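Side-chain contacts in putative exotoxin (superantigen) (Streptococcus pyogenes, PDB 1TY0), which probably acts as a zinc-binding superantigen toxin, with one surface that can serve both T-cell receptor binding and dimerization: residues Y18-V23 with S181-I186; N71-P76 with F134-R139; K147-N152 with F172-A177. All coordinates share one frame; numbering follows the deposited sequence.

Contact 1: residues Y18-V23 with S181-I186; sequences YEIIPV and STRSDI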
loop_
_atom_site.group_PDB
_atom_site.type_symbol
_atom_site.label_atom_id
_atom_site.label_comp_id
_atom_site.label_asym_id
_atom_site.label_seq_id
_atom_site.Cartn_x
_atom_site.Cartn_y
_atom_site.Cartn_z
ATOM N N TYR A 18 5.726 -1.068 7.222
ATOM C CA TYR A 18 4.696 -0.065 7.464
ATOM C C TYR A 18 4.538 1.054 6.426
ATOM O O TYR A 18 3.650 1.891 6.555
ATOM C CB TYR A 18 4.879 0.507 8.876
ATOM C CG TYR A 18 4.394 -0.448 9.955
ATOM C CD1 TYR A 18 3.044 -0.519 10.288
ATOM C CD2 TYR A 18 5.280 -1.305 10.613
ATOM C CE1 TYR A 18 2.577 -1.420 11.254
ATOM C CE2 TYR A 18 4.824 -2.215 11.581
ATOM C CZ TYR A 18 3.471 -2.264 11.894
ATOM O OH TYR A 18 3.011 -3.148 12.848
ATOM N N GLU A 19 5.399 1.082 5.412
ATOM C CA GLU A 19 5.274 2.078 4.339
ATOM C C GLU A 19 4.325 1.395 3.365
ATOM O O GLU A 19 4.741 0.870 2.338
ATOM C CB GLU A 19 6.627 2.330 3.671
ATOM C CG GLU A 19 7.488 3.362 4.385
ATOM C CD GLU A 19 6.988 4.776 4.169
ATOM O OE1 GLU A 19 6.996 5.240 3.006
ATOM O OE2 GLU A 19 6.583 5.424 5.157
ATOM N N ILE A 20 3.043 1.411 3.704
ATOM C CA ILE A 20 2.038 0.722 2.914
ATOM C C ILE A 20 0.675 1.410 2.963
ATOM O O ILE A 20 0.406 2.222 3.845
ATOM C CB ILE A 20 1.900 -0.717 3.454
ATOM C CG1 ILE A 20 0.862 -1.512 2.666
ATOM C CG2 ILE A 20 1.517 -0.666 4.922
ATOM C CD1 ILE A 20 0.769 -2.952 3.122
ATOM N N ILE A 21 -0.174 1.084 1.995
ATOM C CA ILE A 21 -1.524 1.632 1.917
ATOM C C ILE A 21 -2.446 0.582 2.533
ATOM O O ILE A 21 -2.452 -0.567 2.103
ATOM C CB ILE A 21 -1.945 1.868 0.449
ATOM C CG1 ILE A 21 -1.172 3.063 -0.120
ATOM C CG2 ILE A 21 -3.453 2.105 0.358
ATOM C CD1 ILE A 21 -1.547 4.375 0.510
ATOM N N PRO A 22 -3.246 0.967 3.539
ATOM C CA PRO A 22 -4.144 -0.003 4.172
ATOM C C PRO A 22 -5.433 -0.308 3.429
ATOM O O PRO A 22 -5.872 0.459 2.573
ATOM C CB PRO A 22 -4.430 0.635 5.527
ATOM C CG PRO A 22 -4.471 2.097 5.183
ATOM C CD PRO A 22 -3.284 2.261 4.246
ATOM N N VAL A 23 -6.021 -1.449 3.772
ATOM C CA VAL A 23 -7.308 -1.862 3.226
ATOM C C VAL A 23 -8.260 -1.148 4.175
ATOM O O VAL A 23 -8.341 -1.491 5.355
ATOM C CB VAL A 23 -7.502 -3.381 3.338
ATOM C CG1 VAL A 23 -8.922 -3.747 2.924
ATOM C CG2 VAL A 23 -6.494 -4.098 2.455
ATOM N N SER A 181 12.133 -10.551 9.196
ATOM C CA SER A 181 10.678 -10.433 9.255
ATOM C C SER A 181 9.979 -9.922 7.994
ATOM O O SER A 181 10.356 -8.888 7.439
ATOM C CB SER A 181 10.275 -9.530 10.425
ATOM O OG SER A 181 10.733 -10.046 11.660
ATOM N N THR A 182 8.950 -10.655 7.569
ATOM C CA THR A 182 8.131 -10.292 6.409
ATOM C C THR A 182 6.929 -9.525 6.957
ATOM O O THR A 182 6.736 -9.472 8.168
ATOM C CB THR A 182 7.571 -11.534 5.684
ATOM O OG1 THR A 182 6.710 -12.261 6.572
ATOM C CG2 THR A 182 8.696 -12.439 5.220
ATOM N N ARG A 183 6.114 -8.946 6.080
ATOM C CA ARG A 183 4.939 -8.224 6.552
ATOM C C ARG A 183 4.015 -9.187 7.286
ATOM O O ARG A 183 3.424 -8.832 8.302
ATOM C CB ARG A 183 4.203 -7.552 5.391
ATOM C CG ARG A 183 4.720 -6.155 5.103
ATOM C CD ARG A 183 4.067 -5.538 3.873
ATOM N NE ARG A 183 4.540 -4.171 3.683
ATOM C CZ ARG A 183 4.551 -3.532 2.517
ATOM N NH1 ARG A 183 4.115 -4.132 1.416
ATOM N NH2 ARG A 183 5.003 -2.287 2.453
ATOM N N SER A 184 3.904 -10.409 6.774
ATOM C CA SER A 184 3.067 -11.414 7.415
ATOM C C SER A 184 3.541 -11.638 8.849
ATOM O O SER A 184 2.733 -11.668 9.776
ATOM C CB SER A 184 3.131 -12.736 6.653
ATOM O OG SER A 184 2.334 -13.718 7.290
ATOM N N ASP A 185 4.850 -11.802 9.027
ATOM C CA ASP A 185 5.406 -12.024 10.365
ATOM C C ASP A 185 5.083 -10.875 11.312
ATOM O O ASP A 185 4.667 -11.100 12.450
ATOM C CB ASP A 185 6.931 -12.173 10.322
ATOM C CG ASP A 185 7.390 -13.400 9.566
ATOM O OD1 ASP A 185 6.687 -14.432 9.600
ATOM O OD2 ASP A 185 8.474 -13.333 8.956
ATOM N N ILE A 186 5.281 -9.649 10.833
ATOM C CA ILE A 186 5.059 -8.451 11.642
ATOM C C ILE A 186 3.595 -8.135 11.919
ATOM O O ILE A 186 3.253 -7.639 12.995
ATOM C CB ILE A 186 5.731 -7.220 10.979
ATOM C CG1 ILE A 186 7.252 -7.418 10.953
ATOM C CG2 ILE A 186 5.399 -5.946 11.751
ATOM C CD1 ILE A 186 7.990 -6.453 10.052
#
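Arg183 reaches across from the start of helix 183-187 to the turn that follows helix 5-18, and its guanidinium lies against Ile20. The methyl CD1 of Ile20 sits 3.8 Å above the guanidinium plane, over its centre, while CB of Ile20 approaches NH2 of Arg183 to 3.6 Å on that face. With CG1 anti to the backbone N (chi1 -180°) and the chain straight on to CD1, that methyl reaches the middle of the group. From CG to NE the arginine is extended too, and it meets Ile20 from the opposite direction. At the guanidinium edge, NH2 comes within 3.2 Å of Glu19 O, but at a poor angle. The guanidinium's hydrogen bonds are made to the last turn of helix 5-18, NE to Ala17 O and NH2 to Tyr16 O, and NH1 bonds to Glu19 O of the second subunit. The contact thus joins the OB-fold part of the superantigen to a short helix of its beta-grasp part, right at the dimer interface. Thr182 and Asp185 start that helix with a capping box: Asp185 N donates to Thr182 OG1 and Thr182 N to Asp185 OD2. One turn along from Arg183, Ile186 applies CG2 obliquely to the ring of Tyr18, 3.8 Å from CE2. The Tyr18 hydroxyl, itself beside CG2, is hydrogen-bonded to Tyr190 OH and Lys189 NZ.

Contact 2: residues N71-P76 with F134-R139; sequences NIFGLP and FDFKIR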
loop_
_atom_site.group_PDB
_atom_site.type_symbol
_atom_site.label_atom_id
_atom_site.label_comp_id
_atom_site.label_asym_id
_atom_site.label_seq_id
_atom_site.Cartn_x
_atom_site.Cartn_y
_atom_site.Cartn_z
ATOM N N ASN A 71 -16.664 -2.682 9.717
ATOM C CA ASN A 71 -15.692 -1.782 9.123
ATOM C C ASN A 71 -14.388 -2.546 9.053
ATOM O O ASN A 71 -14.100 -3.394 9.905
ATOM C CB ASN A 71 -15.510 -0.532 9.973
ATOM C CG ASN A 71 -16.746 0.336 9.981
ATOM O OD1 ASN A 71 -17.431 0.447 8.969
ATOM N ND2 ASN A 71 -17.033 0.963 11.119
ATOM N N ILE A 72 -13.597 -2.237 8.036
ATOM C CA ILE A 72 -12.329 -2.903 7.837
ATOM C C ILE A 72 -11.185 -1.908 7.779
ATOM O O ILE A 72 -11.255 -0.908 7.062
ATOM C CB ILE A 72 -12.302 -3.669 6.496
ATOM C CG1 ILE A 72 -13.409 -4.719 6.466
ATOM C CG2 ILE A 72 -10.920 -4.300 6.284
ATOM C CD1 ILE A 72 -13.591 -5.362 5.098
ATOM N N PHE A 73 -10.146 -2.178 8.555
ATOM C CA PHE A 73 -8.933 -1.370 8.506
ATOM C C PHE A 73 -7.827 -2.359 8.805
ATOM O O PHE A 73 -7.515 -2.637 9.969
ATOM C CB PHE A 73 -8.896 -0.245 9.537
ATOM C CG PHE A 73 -7.825 0.773 9.247
ATOM C CD1 PHE A 73 -6.491 0.488 9.516
ATOM C CD2 PHE A 73 -8.140 1.976 8.626
ATOM C CE1 PHE A 73 -5.485 1.388 9.164
ATOM C CE2 PHE A 73 -7.138 2.883 8.271
ATOM C CZ PHE A 73 -5.808 2.583 8.541
ATOM N N GLY A 74 -7.249 -2.904 7.744
ATOM C CA GLY A 74 -6.197 -3.886 7.915
ATOM C C GLY A 74 -5.062 -3.692 6.941
ATOM O O GLY A 74 -5.247 -3.146 5.849
ATOM N N LEU A 75 -3.877 -4.142 7.337
ATOM C CA LEU A 75 -2.710 -4.009 6.476
ATOM C C LEU A 75 -2.533 -5.299 5.693
ATOM O O LEU A 75 -2.421 -6.381 6.279
ATOM C CB LEU A 75 -1.471 -3.704 7.327
ATOM C CG LEU A 75 -1.677 -2.565 8.335
ATOM C CD1 LEU A 75 -0.375 -2.293 9.095
ATOM C CD2 LEU A 75 -2.142 -1.311 7.608
ATOM N N PRO A 76 -2.526 -5.214 4.349
ATOM C CA PRO A 76 -2.362 -6.422 3.529
ATOM C C PRO A 76 -0.975 -7.027 3.708
ATOM O O PRO A 76 0.018 -6.303 3.720
ATOM C CB PRO A 76 -2.593 -5.904 2.112
ATOM C CG PRO A 76 -1.997 -4.522 2.175
ATOM C CD PRO A 76 -2.543 -4.003 3.504
ATOM N N PHE A 134 -4.985 2.068 14.983
ATOM C CA PHE A 134 -4.296 3.071 15.789
ATOM C C PHE A 134 -2.780 2.908 15.655
ATOM O O PHE A 134 -2.055 3.885 15.462
ATOM C CB PHE A 134 -4.708 2.931 17.254
ATOM C CG PHE A 134 -4.365 4.125 18.094
ATOM C CD1 PHE A 134 -3.058 4.343 18.511
ATOM C CD2 PHE A 134 -5.347 5.044 18.450
ATOM C CE1 PHE A 134 -2.729 5.461 19.273
ATOM C CE2 PHE A 134 -5.028 6.164 19.212
ATOM C CZ PHE A 134 -3.714 6.371 19.622
ATOM N N ASP A 135 -2.312 1.665 15.744
ATOM C CA ASP A 135 -0.888 1.359 15.654
ATOM C C ASP A 135 -0.311 1.791 14.307
ATOM O O ASP A 135 0.722 2.458 14.245
ATOM C CB ASP A 135 -0.682 -0.146 15.886
ATOM C CG ASP A 135 0.781 -0.529 16.036
ATOM O OD1 ASP A 135 1.593 0.329 16.437
ATOM O OD2 ASP A 135 1.114 -1.707 15.777
ATOM N N PHE A 136 -0.981 1.418 13.226
ATOM C CA PHE A 136 -0.518 1.796 11.896
ATOM C C PHE A 136 -0.398 3.311 11.749
ATOM O O PHE A 136 0.629 3.820 11.299
ATOM C CB PHE A 136 -1.478 1.274 10.827
ATOM C CG PHE A 136 -1.251 1.877 9.472
ATOM C CD1 PHE A 136 -0.157 1.498 8.697
ATOM C CD2 PHE A 136 -2.112 2.860 8.988
ATOM C CE1 PHE A 136 0.077 2.095 7.452
ATOM C CE2 PHE A 136 -1.886 3.459 7.753
ATOM C CZ PHE A 136 -0.790 3.076 6.984
ATOM N N LYS A 137 -1.447 4.028 12.135
ATOM C CA LYS A 137 -1.439 5.479 11.999
ATOM C C LYS A 137 -0.387 6.160 12.855
ATOM O O LYS A 137 0.294 7.067 12.386
ATOM C CB LYS A 137 -2.829 6.041 12.299
ATOM C CG LYS A 137 -3.854 5.621 11.253
ATOM C CD LYS A 137 -5.232 6.239 11.474
ATOM C CE LYS A 137 -6.120 5.931 10.271
ATOM N NZ LYS A 137 -7.531 6.374 10.452
ATOM N N ILE A 138 -0.238 5.718 14.099
ATOM C CA ILE A 138 0.762 6.317 14.974
ATOM C C ILE A 138 2.175 6.000 14.485
ATOM O O ILE A 138 3.052 6.859 14.529
ATOM C CB ILE A 138 0.599 5.851 16.438
ATOM C CG1 ILE A 138 1.612 6.580 17.328
ATOM C CG2 ILE A 138 0.789 4.355 16.536
ATOM C CD1 ILE A 138 1.366 6.382 18.806
ATOM N N ARG A 139 2.411 4.782 14.008
ATOM C CA ARG A 139 3.750 4.467 13.509
ATOM C C ARG A 139 4.066 5.337 12.301
ATOM O O ARG A 139 5.176 5.858 12.171
ATOM C CB ARG A 139 3.875 2.987 13.131
ATOM C CG ARG A 139 3.871 2.069 14.336
ATOM C CD ARG A 139 4.287 0.654 13.979
ATOM N NE ARG A 139 3.859 -0.276 15.018
ATOM C CZ ARG A 139 4.548 -1.340 15.416
ATOM N NH1 ARG A 139 5.726 -1.624 14.874
ATOM N NH2 ARG A 139 4.042 -2.130 16.349
#
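Phe136 on helix 131-146 packs against Phe73 and Leu75, the residues on either side of Gly74. Phe136 itself has CG anti to the backbone N (chi1 167°), which carries the ring out from the helix toward the strand. Its CD2 lies at the edge of the Phe73 ring, in that ring's plane and 3.7 Å from CE1. Seen from Phe136 the approach is oblique: the centroids are 5.9 Å apart and the planes turned by 49°, so the pair is neither a stack nor a T. One face of Phe136 takes Leu75, whose methyl CD2 makes a CH-pi contact 4.0 Å from the ring centroid and 27° off the normal. The other methyl, CD1 of Leu75, lies 3.8 Å from the ortho carbon CD1 of Phe136. This is a seam between the two domains of the superantigen fold: the central helix of the beta-grasp domain meets a strand of the OB-fold barrel through apolar side chains. Lys137 follows, its chain extended beyond CG along the helix flank, so that CE comes obliquely to the Phe73 ring, 3.8 Å from CZ. Its ammonium group goes on to the carbonyl of Lys123 and a salt bridge with Glu133. At the end of the segment Arg139 turns back one helical turn to Asp135 in a salt bridge within the helix: NE donates to OD1 over 2.7 Å in a nearly straight bond, with the oxygen in the guanidinium plane though the nitrogen stands above the carboxylate plane. A weak second bond joins NH2 to OD2, and Tyr190 OH also bonds OD2.

Contact 3: residues K147-N152 with F172-A177; sequences KIYDPN and FNLYDA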
loop_
_atom_site.group_PDB
_atom_site.type_symbol
_atom_site.label_atom_id
_atom_site.label_comp_id
_atom_site.label_asym_id
_atom_site.label_seq_id
_atom_site.Cartn_x
_atom_site.Cartn_y
_atom_site.Cartn_z
ATOM N N LYS A 147 11.258 9.987 12.372
ATOM C CA LYS A 147 12.126 9.041 11.670
ATOM C C LYS A 147 12.536 7.873 12.564
ATOM O O LYS A 147 13.695 7.448 12.556
ATOM C CB LYS A 147 13.387 9.767 11.184
ATOM C CG LYS A 147 13.140 11.173 10.647
ATOM C CD LYS A 147 12.249 11.179 9.420
ATOM C CE LYS A 147 11.973 12.610 8.960
ATOM N NZ LYS A 147 11.116 12.656 7.741
ATOM N N ILE A 148 11.584 7.332 13.315
ATOM C CA ILE A 148 11.892 6.248 14.233
ATOM C C ILE A 148 12.436 4.968 13.607
ATOM O O ILE A 148 13.047 4.163 14.307
ATOM C CB ILE A 148 10.675 5.910 15.136
ATOM C CG1 ILE A 148 9.606 5.145 14.351
ATOM C CG2 ILE A 148 10.117 7.194 15.742
ATOM C CD1 ILE A 148 9.217 5.763 13.068
ATOM N N TYR A 149 12.234 4.771 12.307
ATOM C CA TYR A 149 12.757 3.568 11.663
ATOM C C TYR A 149 13.898 3.885 10.701
ATOM O O TYR A 149 14.270 3.056 9.867
ATOM C CB TYR A 149 11.647 2.800 10.929
ATOM C CG TYR A 149 10.571 2.236 11.839
ATOM C CD1 TYR A 149 10.885 1.725 13.102
ATOM C CD2 TYR A 149 9.237 2.201 11.430
ATOM C CE1 TYR A 149 9.892 1.200 13.934
ATOM C CE2 TYR A 149 8.244 1.677 12.252
ATOM C CZ TYR A 149 8.572 1.181 13.500
ATOM O OH TYR A 149 7.583 0.688 14.320
ATOM N N ASP A 150 14.452 5.089 10.816
ATOM C CA ASP A 150 15.576 5.485 9.969
ATOM C C ASP A 150 16.835 5.029 10.695
ATOM O O ASP A 150 16.976 5.245 11.893
ATOM C CB ASP A 150 15.616 7.005 9.781
ATOM C CG ASP A 150 16.673 7.442 8.781
ATOM O OD1 ASP A 150 16.367 7.518 7.572
ATOM O OD2 ASP A 150 17.818 7.698 9.202
ATOM N N PRO A 151 17.770 4.395 9.976
ATOM C CA PRO A 151 19.006 3.925 10.612
ATOM C C PRO A 151 19.807 5.022 11.304
ATOM O O PRO A 151 20.604 4.743 12.202
ATOM C CB PRO A 151 19.772 3.300 9.447
ATOM C CG PRO A 151 19.336 4.138 8.282
ATOM C CD PRO A 151 17.838 4.222 8.515
ATOM N N ASN A 152 19.593 6.269 10.899
ATOM C CA ASN A 152 20.340 7.370 11.491
ATOM C C ASN A 152 19.654 8.083 12.658
ATOM O O ASN A 152 20.171 9.077 13.176
ATOM C CB ASN A 152 20.738 8.364 10.398
ATOM C CG ASN A 152 21.678 7.747 9.373
ATOM O OD1 ASN A 152 22.754 7.253 9.718
ATOM N ND2 ASN A 152 21.275 7.767 8.109
ATOM N N PHE A 172 2.586 -1.898 23.417
ATOM C CA PHE A 172 3.103 -2.593 22.242
ATOM C C PHE A 172 4.515 -2.167 21.876
ATOM O O PHE A 172 4.838 -0.983 21.883
ATOM C CB PHE A 172 2.182 -2.326 21.053
ATOM C CG PHE A 172 0.759 -2.681 21.317
ATOM C CD1 PHE A 172 0.340 -4.005 21.257
ATOM C CD2 PHE A 172 -0.156 -1.702 21.683
ATOM C CE1 PHE A 172 -0.966 -4.349 21.561
ATOM C CE2 PHE A 172 -1.465 -2.037 21.990
ATOM C CZ PHE A 172 -1.873 -3.365 21.930
ATOM N N ASN A 173 5.347 -3.149 21.551
ATOM C CA ASN A 173 6.726 -2.906 21.156
ATOM C C ASN A 173 6.728 -2.291 19.757
ATOM O O ASN A 173 6.125 -2.837 18.835
ATOM C CB ASN A 173 7.485 -4.236 21.162
ATOM C CG ASN A 173 8.924 -4.103 20.707
ATOM O OD1 ASN A 173 9.478 -3.009 20.648
ATOM N ND2 ASN A 173 9.546 -5.234 20.402
ATOM N N LEU A 174 7.393 -1.150 19.604
ATOM C CA LEU A 174 7.450 -0.468 18.312
ATOM C C LEU A 174 8.566 -0.984 17.412
ATOM O O LEU A 174 8.623 -0.662 16.226
ATOM C CB LEU A 174 7.609 1.042 18.524
ATOM C CG LEU A 174 6.343 1.764 18.994
ATOM C CD1 LEU A 174 6.679 3.201 19.366
ATOM C CD2 LEU A 174 5.288 1.722 17.892
ATOM N N TYR A 175 9.453 -1.793 17.979
ATOM C CA TYR A 175 10.564 -2.347 17.217
ATOM C C TYR A 175 10.435 -3.866 17.222
ATOM O O TYR A 175 11.399 -4.590 17.470
ATOM C CB TYR A 175 11.883 -1.888 17.846
ATOM C CG TYR A 175 12.117 -0.402 17.660
ATOM C CD1 TYR A 175 11.582 0.529 18.556
ATOM C CD2 TYR A 175 12.797 0.076 16.546
ATOM C CE1 TYR A 175 11.718 1.905 18.333
ATOM C CE2 TYR A 175 12.943 1.444 16.316
ATOM C CZ TYR A 175 12.402 2.352 17.208
ATOM O OH TYR A 175 12.537 3.703 16.958
ATOM N N ASP A 176 9.223 -4.327 16.923
ATOM C CA ASP A 176 8.901 -5.749 16.912
ATOM C C ASP A 176 9.179 -6.497 15.611
ATOM O O ASP A 176 8.253 -6.897 14.899
ATOM C CB ASP A 176 7.435 -5.937 17.327
ATOM C CG ASP A 176 6.459 -5.183 16.431
ATOM O OD1 ASP A 176 6.803 -4.086 15.944
ATOM O OD2 ASP A 176 5.333 -5.691 16.230
ATOM N N ALA A 177 10.459 -6.698 15.309
ATOM C CA ALA A 177 10.846 -7.431 14.110
ATOM C C ALA A 177 12.306 -7.853 14.168
ATOM O O ALA A 177 13.066 -7.377 15.011
ATOM C CB ALA A 177 10.616 -6.577 12.865
#
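The rings of Tyr149 and Tyr175 meet edge to face, with planes at 85° and centroids 5.5 Å apart. Tyr149 supplies the edge: its CE1 stands 3.8 Å above the plane of Tyr175, shifted toward the rim. One face of Tyr149 is occupied by CG1 of its neighbour Ile148, which lies over the ring centre. At the edges are two backbone carbonyls, Leu174 O in the plane of Tyr149 and Ile148 O near that of Tyr175. Each receives a phenol hydrogen bond from the opposite segment. Tyr149 OH donates to Leu174 O over 2.6 Å, in the carbonyl plane. Tyr175 OH donates to Ile148 O over 2.7 Å, with the donor tilted 26° from the carbonyl plane. These two reciprocal bonds hold the ends of the tyrosines, while the turn of the rings is set by their edge-to-face packing and by Ile148 CG1 on the Tyr149 face. In the beta-grasp domain they join the type I turn Lys147-Asp150, just after helix 131-146, to the loop leaving edge strand 168-173. That loop is shaped by an Asx turn in which Asn173 OD1 accepts from Tyr175 N. Ile148 has CG1 between its backbone N and carbonyl carbon (chi1 75°), the placement that lays CG1 on the Tyr149 ring, while its CB lies 3.4 Å from Tyr175 OH. Leu14 and Asn15 of helix 5-18 touch Tyr149, and Lys11 touches Tyr175.

Helix 131-146 ties the three contacts together, chiefly through Arg139. In contact 2 this residue belongs to the helix; its NH1 makes a salt bridge with Asp176 OD1 of contact 3 at 2.9 Å and a weak hydrogen bond with Tyr149 OH, and NH1 also passes 3.5 Å from Tyr18 CE2 of contact 1. Contacts 1 and 2, with centres 10 Å apart, are joined within the OB-fold sheet, where strand 23-26 pairs with strand 69-74: Val23 N lies 2.8 Å from Gly74 O, a probable hydrogen bond. Contact 3 meets contact 1 through Ile186 CD1 and Ala177 CB, 3.8 Å apart. Only contact 3 nears the zinc site: Leu174's side chain is about 10 Å from that of Asp205, a zinc-binding residue whose metal is absent from this chain here.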